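PDB 4XG0: uncharacterized protein from Bordetella bronchiseptica, which probably acts as a kinase of the DUF1537 family, phosphorylating acid sugars in catabolic pathways, with a sugar-binding N-terminal domain and a nucleotide-binding C-terminal domain. Local coordinates for residues D219-R222 with L223-I227; A192-T195 with P196-A200; A244-A247 with R248-G252. All coordinates share one frame; numbering follows the deposited sequence.

In the fold
Three local helical contacts follow one another along the chain in the order 2, 1, 3. Contact 2 is the start of helix 196-205, contact 1 lies in helix 217-230 and contact 3 in the last turns of helix 240-252. Helix 217-230 is the middle one: its contact centre lies about 9 Å from that of contact 2 and about 10 Å from that of contact 3, and it touches both. Contacts 2 and 3 stand about 17 Å apart, centre to centre, without touching. Helices 217-230 and 240-252 pack on the parallel eight-stranded sheet, helix 196-205 against helix 217-230. All three belong to the sugar-binding N-terminal part, and contact 3 ends where the chain leads to the nucleotide-binding part.

Contact 1 of 3, residues D219-R222 with L223-I227; sequences DVQR and LARAI
Four successive i to i+4 backbone bonds run from Asp219-Leu223 to Arg222-Ala226; Ala224 N to Val220 O and Arg225 N to Gln221 O, both 2.8 Å, are the shortest, and the nearly straight N-H...O geometry marks regular alpha-helix. One turn apart, Gln221 and Arg225 extend side by side in the same direction. The flat amide of Gln221 stacks over one face of the Arg225 guanidinium, the two planes only 9° apart, with Gln221 CD 3.6 Å above the plane and over its centre. Gln221 NE2 comes to 3.5 Å from Arg225 NH2. Gln221 CG is anti to its own backbone N, whereas Arg225 CG is anti to the carbonyl carbon (chi1 -67°); these different starts bring the two chains alongside each other and put Arg225 CG 3.2 Å from Gln221 O.

Helix 217-230 flanks the parallel sheet of the sugar-binding N-terminal domain. Leu223 packs on Val137 and Cys139 of strand 135-139, while Ala224 meets Pro245 and Val249 of helix 240-252.

One turn of the helix is also bridged by charge. The Arg222 chain, bent at chi3, folds back so that NH1 reaches Asp219 OD1 at 3.0 Å, a salt bridge on the anti side of the carboxylate and well out of its plane. The other oxygen, Asp219 OD2, accepts from Leu215 N.

Contact 2 of 3, residues A192-T195 with P196-A200; sequences AGET and PAELA
Thr195 and Glu198 form a capping box at the first turn of helix 196-205, each side chain accepting from the other's backbone N-H. Thr195 is the N-cap. Its OG1 stands between the backbone N and the carbonyl carbon (chi1 62°), facing into the turn, and takes the N-H of Glu198 at 3.1 Å.

The return bond comes from Glu198, whose chain can be followed outward. Its CB lies 3.6 Å from Glu194 CG, and is also close to Thr195 OG1. CG, set beside the backbone N, turns the chain back toward the residues before the helix and passes 3.2 Å from Thr195 OG1. The chain then runs extended through CD, which stays near the same hydroxyl. At the tip, OE1 receives Thr195 N at 3.0 Å through its anti lone pair, with a nearly straight N-H...O angle of 168°. Thr195 OG1 is also near this oxygen, a weak contact at best, while Thr195 CG2 lies beside it. The first helical backbone bond, Leu199 N to Thr195 O, completes the turn.

Beyond its CG, Glu194 lays its carboxylate against the Leu199 backbone. The carboxylate plane is 63° from that of Glu198, and Glu194 OE2 approaches Leu199 N to 3.3 Å at an angle too poor for a hydrogen bond. The acid's main partner is Arg202, one turn beyond Glu198 in the same helix, a salt bridge to OE1, which also accepts from Gln191 N. The nearby arginine would be expected to keep Glu194 ionised.

The capped turn follows the loop after strand 186-188, outermost in the parallel sheet of this chain, and lies against helix 217-230: Pro196 rests on Arg225, and Leu199 packs on Arg222 and Ala226.

Contact 3 of 3, residues A244-A247 with R248-G252; sequences APLA and RVWAG. With SO4 (sulfate ion), chain D.
Helix 240-252 follows strand 234-238 of the parallel sheet, and this contact is its final two turns, kinked at Pro245, whose ring nitrogen cannot donate to the turn before. From Ala244 on, the backbone pairs i to i+4: Arg248 N reaches Ala244 O at 2.9 Å, and Ala251 N, at a poorer angle of 148°, reaches Ala247 O. The latter oxygen also accepts from Trp50 NE1.

Arg248 turns back along the helix. With CG anti to the carbonyl carbon (chi1 -66°) and the chain bent at chi3, one guanidinium face settles over Ala244 O, which lies 3.7 Å from the guanidinium plane, over its centre, while Ala244 CB comes to 3.5 Å from Arg248 NH2. The edge faces a sulfate in a two-pronged grip: NH1 bonds O1 at 3.0 Å and NH2 bonds O3 at 2.7 Å. Leu246 lies alongside Trp250, its CB 4.1 Å from Trp250 CZ3 and its CD2 over one ring face, offset toward the rim; both residues touch Pro236.

The sulfate probably comes from the crystallisation liquor. Its negative charge would be expected to balance part of the arginine's positive charge, and the carbonyl lying against the guanidinium face would probably add to that electrostatic stabilisation.

Contact 1 of 3, residues D219-R222 with L223-I227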
loop_
_atom_site.group_PDB
_atom_site.type_symbol
_atom_site.label_atom_id
_atom_site.label_comp_id
_atom_site.label_asym_id
_atom_site.label_seq_id
_atom_site.Cartn_x
_atom_site.Cartn_y
_atom_site.Cartn_z
ATOM N N ASP A 219 7.797 2.406 10.488
ATOM C CA ASP A 219 6.968 1.926 11.587
ATOM C C ASP A 219 5.517 2.020 11.175
ATOM O O ASP A 219 4.733 1.137 11.464
ATOM C CB ASP A 219 7.149 2.771 12.831
ATOM C CG ASP A 219 8.428 2.466 13.598
ATOM O OD1 ASP A 219 9.116 1.452 13.370
ATOM O OD2 ASP A 219 8.740 3.272 14.498
ATOM N N VAL A 220 5.165 3.116 10.513
ATOM C CA VAL A 220 3.796 3.309 10.038
ATOM C C VAL A 220 3.442 2.255 8.986
ATOM O O VAL A 220 2.318 1.692 8.984
ATOM C CB VAL A 220 3.564 4.711 9.512
ATOM C CG1 VAL A 220 2.128 4.842 9.019
ATOM C CG2 VAL A 220 3.808 5.742 10.635
ATOM N N GLN A 221 4.385 1.951 8.101
ATOM C CA GLN A 221 4.111 0.946 7.063
ATOM C C GLN A 221 3.906 -0.451 7.653
ATOM O O GLN A 221 3.010 -1.221 7.206
ATOM C CB GLN A 221 5.239 0.907 6.029
ATOM C CG GLN A 221 5.091 -0.201 4.954
ATOM C CD GLN A 221 6.263 -0.226 4.010
ATOM O OE1 GLN A 221 7.390 -0.556 4.406
ATOM N NE2 GLN A 221 6.019 0.135 2.755
ATOM N N ARG A 222 4.744 -0.801 8.635
ATOM C CA ARG A 222 4.608 -2.076 9.334
ATOM C C ARG A 222 3.234 -2.160 9.960
ATOM O O ARG A 222 2.600 -3.210 9.941
ATOM C CB ARG A 222 5.680 -2.240 10.431
ATOM C CG ARG A 222 5.628 -3.548 11.178
ATOM C CD ARG A 222 6.797 -3.709 12.167
ATOM N NE ARG A 222 8.059 -3.240 11.584
ATOM C CZ ARG A 222 8.777 -2.197 12.015
ATOM N NH1 ARG A 222 8.420 -1.490 13.091
ATOM N NH2 ARG A 222 9.894 -1.878 11.374
ATOM N N LEU A 223 2.791 -1.067 10.581
ATOM C CA LEU A 223 1.486 -1.046 11.232
ATOM C C LEU A 223 0.385 -1.188 10.190
ATOM O O LEU A 223 -0.561 -1.934 10.395
ATOM C CB LEU A 223 1.279 0.250 12.059
ATOM C CG LEU A 223 -0.118 0.495 12.636
ATOM C CD1 LEU A 223 -0.551 -0.633 13.514
ATOM C CD2 LEU A 223 -0.184 1.775 13.429
ATOM N N ALA A 224 0.517 -0.480 9.065
ATOM C CA ALA A 224 -0.468 -0.571 7.993
ATOM C C ALA A 224 -0.567 -2.016 7.470
ATOM O O ALA A 224 -1.656 -2.529 7.250
ATOM C CB ALA A 224 -0.103 0.368 6.861
ATOM N N ARG A 225 0.570 -2.681 7.293
ATOM C CA ARG A 225 0.573 -4.076 6.874
ATOM C C ARG A 225 -0.128 -4.994 7.886
ATOM O O ARG A 225 -0.906 -5.883 7.497
ATOM C CB ARG A 225 1.999 -4.550 6.605
ATOM C CG ARG A 225 2.596 -3.851 5.397
ATOM C CD ARG A 225 4.025 -4.274 5.098
ATOM N NE ARG A 225 4.402 -3.796 3.767
ATOM C CZ ARG A 225 5.641 -3.770 3.272
ATOM N NH1 ARG A 225 6.683 -4.175 3.994
ATOM N NH2 ARG A 225 5.839 -3.315 2.036
ATOM N N ALA A 226 0.162 -4.804 9.170
ATOM C CA ALA A 226 -0.513 -5.545 10.220
ATOM C C ALA A 226 -2.008 -5.318 10.161
ATOM O O ALA A 226 -2.784 -6.251 10.301
ATOM C CB ALA A 226 0.022 -5.155 11.601
ATOM N N ILE A 227 -2.399 -4.068 10.007
ATOM C CA ILE A 227 -3.797 -3.724 9.843
ATOM C C ILE A 227 -4.379 -4.468 8.634
ATOM O O ILE A 227 -5.466 -5.004 8.696
ATOM C CB ILE A 227 -3.988 -2.199 9.712
ATOM C CG1 ILE A 227 -3.836 -1.558 11.108
ATOM C CG2 ILE A 227 -5.355 -1.858 9.137
ATOM C CD1 ILE A 227 -3.623 -0.114 11.068
#

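Contact 2 of 3, residues A192-T195 with P196-A200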
loop_
_atom_site.group_PDB
_atom_site.type_symbol
_atom_site.label_atom_id
_atom_site.label_comp_id
_atom_site.label_asym_id
_atom_site.label_seq_id
_atom_site.Cartn_x
_atom_site.Cartn_y
_atom_site.Cartn_z
ATOM N N ALA A 192 11.986 -5.001 17.651
ATOM C CA ALA A 192 13.087 -4.711 16.718
ATOM C C ALA A 192 12.914 -5.226 15.280
ATOM O O ALA A 192 12.915 -4.435 14.329
ATOM C CB ALA A 192 14.411 -5.210 17.299
ATOM N N GLY A 193 12.782 -6.539 15.117
ATOM C CA GLY A 193 12.669 -7.120 13.783
ATOM C C GLY A 193 11.292 -7.689 13.477
ATOM O O GLY A 193 11.139 -8.551 12.608
ATOM N N GLU A 194 10.282 -7.196 14.181
ATOM C CA GLU A 194 8.956 -7.805 14.145
ATOM C C GLU A 194 8.311 -7.717 12.767
ATOM O O GLU A 194 8.436 -6.718 12.067
ATOM C CB GLU A 194 8.050 -7.159 15.203
ATOM C CG GLU A 194 6.660 -7.794 15.317
ATOM C CD GLU A 194 5.904 -7.354 16.573
ATOM O OE1 GLU A 194 6.121 -6.223 17.042
ATOM O OE2 GLU A 194 5.092 -8.147 17.093
ATOM N N THR A 195 7.627 -8.790 12.386
ATOM C CA THR A 195 6.954 -8.854 11.110
ATOM C C THR A 195 5.550 -8.292 11.248
ATOM O O THR A 195 5.013 -8.216 12.357
ATOM C CB THR A 195 6.857 -10.299 10.613
ATOM O OG1 THR A 195 6.076 -11.063 11.537
ATOM C CG2 THR A 195 8.253 -10.919 10.471
ATOM N N PRO A 196 4.952 -7.887 10.122
ATOM C CA PRO A 196 3.543 -7.480 10.157
ATOM C C PRO A 196 2.632 -8.547 10.769
ATOM O O PRO A 196 1.725 -8.212 11.528
ATOM C CB PRO A 196 3.212 -7.257 8.677
ATOM C CG PRO A 196 4.508 -6.782 8.093
ATOM C CD PRO A 196 5.598 -7.525 8.846
ATOM N N ALA A 197 2.880 -9.815 10.468
ATOM C CA ALA A 197 2.001 -10.864 10.966
ATOM C C ALA A 197 2.109 -11.013 12.491
ATOM O O ALA A 197 1.113 -11.265 13.176
ATOM C CB ALA A 197 2.305 -12.190 10.268
ATOM N N GLU A 198 3.324 -10.869 13.012
ATOM C CA GLU A 198 3.555 -10.967 14.441
ATOM C C GLU A 198 2.875 -9.782 15.123
ATOM O O GLU A 198 2.176 -9.949 16.120
ATOM C CB GLU A 198 5.060 -11.003 14.737
ATOM C CG GLU A 198 5.704 -12.372 14.473
ATOM C CD GLU A 198 7.228 -12.325 14.389
ATOM O OE1 GLU A 198 7.788 -11.284 13.999
ATOM O OE2 GLU A 198 7.877 -13.341 14.711
ATOM N N LEU A 199 3.054 -8.594 14.553
ATOM C CA LEU A 199 2.431 -7.387 15.094
ATOM C C LEU A 199 0.903 -7.488 15.069
ATOM O O LEU A 199 0.228 -7.046 15.992
ATOM C CB LEU A 199 2.878 -6.163 14.318
ATOM C CG LEU A 199 2.237 -4.840 14.753
ATOM C CD1 LEU A 199 2.438 -4.624 16.251
ATOM C CD2 LEU A 199 2.820 -3.691 13.980
ATOM N N ALA A 200 0.367 -8.084 14.011
ATOM C CA ALA A 200 -1.078 -8.224 13.869
ATOM C C ALA A 200 -1.673 -9.081 14.991
ATOM O O ALA A 200 -2.730 -8.759 15.545
ATOM C CB ALA A 200 -1.420 -8.815 12.485
#

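Contact 3 of 3, residues A244-A247 with R248-G252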
loop_
_atom_site.group_PDB
_atom_site.type_symbol
_atom_site.label_atom_id
_atom_site.label_comp_id
_atom_site.label_asym_id
_atom_site.label_seq_id
_atom_site.Cartn_x
_atom_site.Cartn_y
_atom_site.Cartn_z
ATOM N N ALA A 244 -1.378 7.016 2.926
ATOM C CA ALA A 244 -0.802 6.327 1.781
ATOM C C ALA A 244 -0.443 4.856 2.108
ATOM O O ALA A 244 -0.699 3.957 1.327
ATOM C CB ALA A 244 0.368 7.084 1.274
ATOM N N PRO A 245 0.142 4.594 3.288
ATOM C CA PRO A 245 0.402 3.201 3.646
ATOM C C PRO A 245 -0.859 2.331 3.580
ATOM O O PRO A 245 -0.774 1.222 3.072
ATOM C CB PRO A 245 0.933 3.320 5.103
ATOM C CG PRO A 245 1.591 4.653 5.090
ATOM C CD PRO A 245 0.718 5.542 4.257
ATOM N N LEU A 246 -1.995 2.840 4.026
ATOM C CA LEU A 246 -3.221 2.065 4.005
ATOM C C LEU A 246 -3.729 1.924 2.576
ATOM O O LEU A 246 -4.154 0.837 2.177
ATOM C CB LEU A 246 -4.294 2.712 4.866
ATOM C CG LEU A 246 -4.069 2.590 6.358
ATOM C CD1 LEU A 246 -5.020 3.535 7.148
ATOM C CD2 LEU A 246 -4.214 1.082 6.791
ATOM N N ALA A 247 -3.706 3.021 1.832
ATOM C CA ALA A 247 -4.050 2.938 0.378
ATOM C C ALA A 247 -3.271 1.830 -0.321
ATOM O O ALA A 247 -3.821 1.038 -1.118
ATOM C CB ALA A 247 -3.798 4.261 -0.293
ATOM N N ARG A 248 -1.955 1.772 -0.078
ATOM C CA ARG A 248 -1.130 0.752 -0.655
ATOM C C ARG A 248 -1.384 -0.677 -0.125
ATOM O O ARG A 248 -1.417 -1.647 -0.893
ATOM C CB ARG A 248 0.350 1.129 -0.488
ATOM C CG ARG A 248 0.777 2.365 -1.271
ATOM C CD ARG A 248 2.269 2.548 -1.286
ATOM N NE ARG A 248 2.716 3.107 -0.019
ATOM C CZ ARG A 248 2.900 4.409 0.201
ATOM N NH1 ARG A 248 3.306 4.809 1.395
ATOM N NH2 ARG A 248 2.645 5.311 -0.743
ATOM N N VAL A 249 -1.586 -0.823 1.182
ATOM C CA VAL A 249 -1.756 -2.151 1.702
ATOM C C VAL A 249 -3.078 -2.741 1.237
ATOM O O VAL A 249 -3.141 -3.890 0.839
ATOM C CB VAL A 249 -1.680 -2.151 3.240
ATOM C CG1 VAL A 249 -2.176 -3.473 3.756
ATOM C CG2 VAL A 249 -0.237 -1.920 3.648
ATOM N N TRP A 250 -4.113 -1.922 1.246
ATOM C CA TRP A 250 -5.419 -2.375 0.817
ATOM C C TRP A 250 -5.451 -2.639 -0.703
ATOM O O TRP A 250 -6.160 -3.537 -1.172
ATOM C CB TRP A 250 -6.481 -1.372 1.244
ATOM C CG TRP A 250 -6.845 -1.489 2.724
ATOM C CD1 TRP A 250 -6.721 -2.602 3.511
ATOM C CD2 TRP A 250 -7.378 -0.459 3.574
ATOM N NE1 TRP A 250 -7.141 -2.317 4.809
ATOM C CE2 TRP A 250 -7.549 -1.019 4.861
ATOM C CE3 TRP A 250 -7.730 0.881 3.372
ATOM C CZ2 TRP A 250 -8.054 -0.290 5.931
ATOM C CZ3 TRP A 250 -8.228 1.594 4.410
ATOM C CH2 TRP A 250 -8.384 1.007 5.695
ATOM N N ALA A 251 -4.671 -1.885 -1.471
ATOM C CA ALA A 251 -4.502 -2.193 -2.889
ATOM C C ALA A 251 -3.754 -3.536 -3.086
ATOM O O ALA A 251 -4.097 -4.345 -3.937
ATOM C CB ALA A 251 -3.730 -1.048 -3.567
ATOM N N GLY A 252 -2.722 -3.776 -2.282
ATOM C CA GLY A 252 -1.954 -4.993 -2.394
ATOM C C GLY A 252 -2.805 -6.229 -2.164
ATOM O O GLY A 252 -2.525 -7.300 -2.680
HETATM S S SO4 D . 4.142 8.548 0.567
HETATM O O1 SO4 D . 4.227 7.656 1.753
HETATM O O2 SO4 D . 3.313 9.750 0.781
HETATM O O3 SO4 D . 3.528 7.831 -0.559
HETATM O O4 SO4 D . 5.480 9.018 0.192
#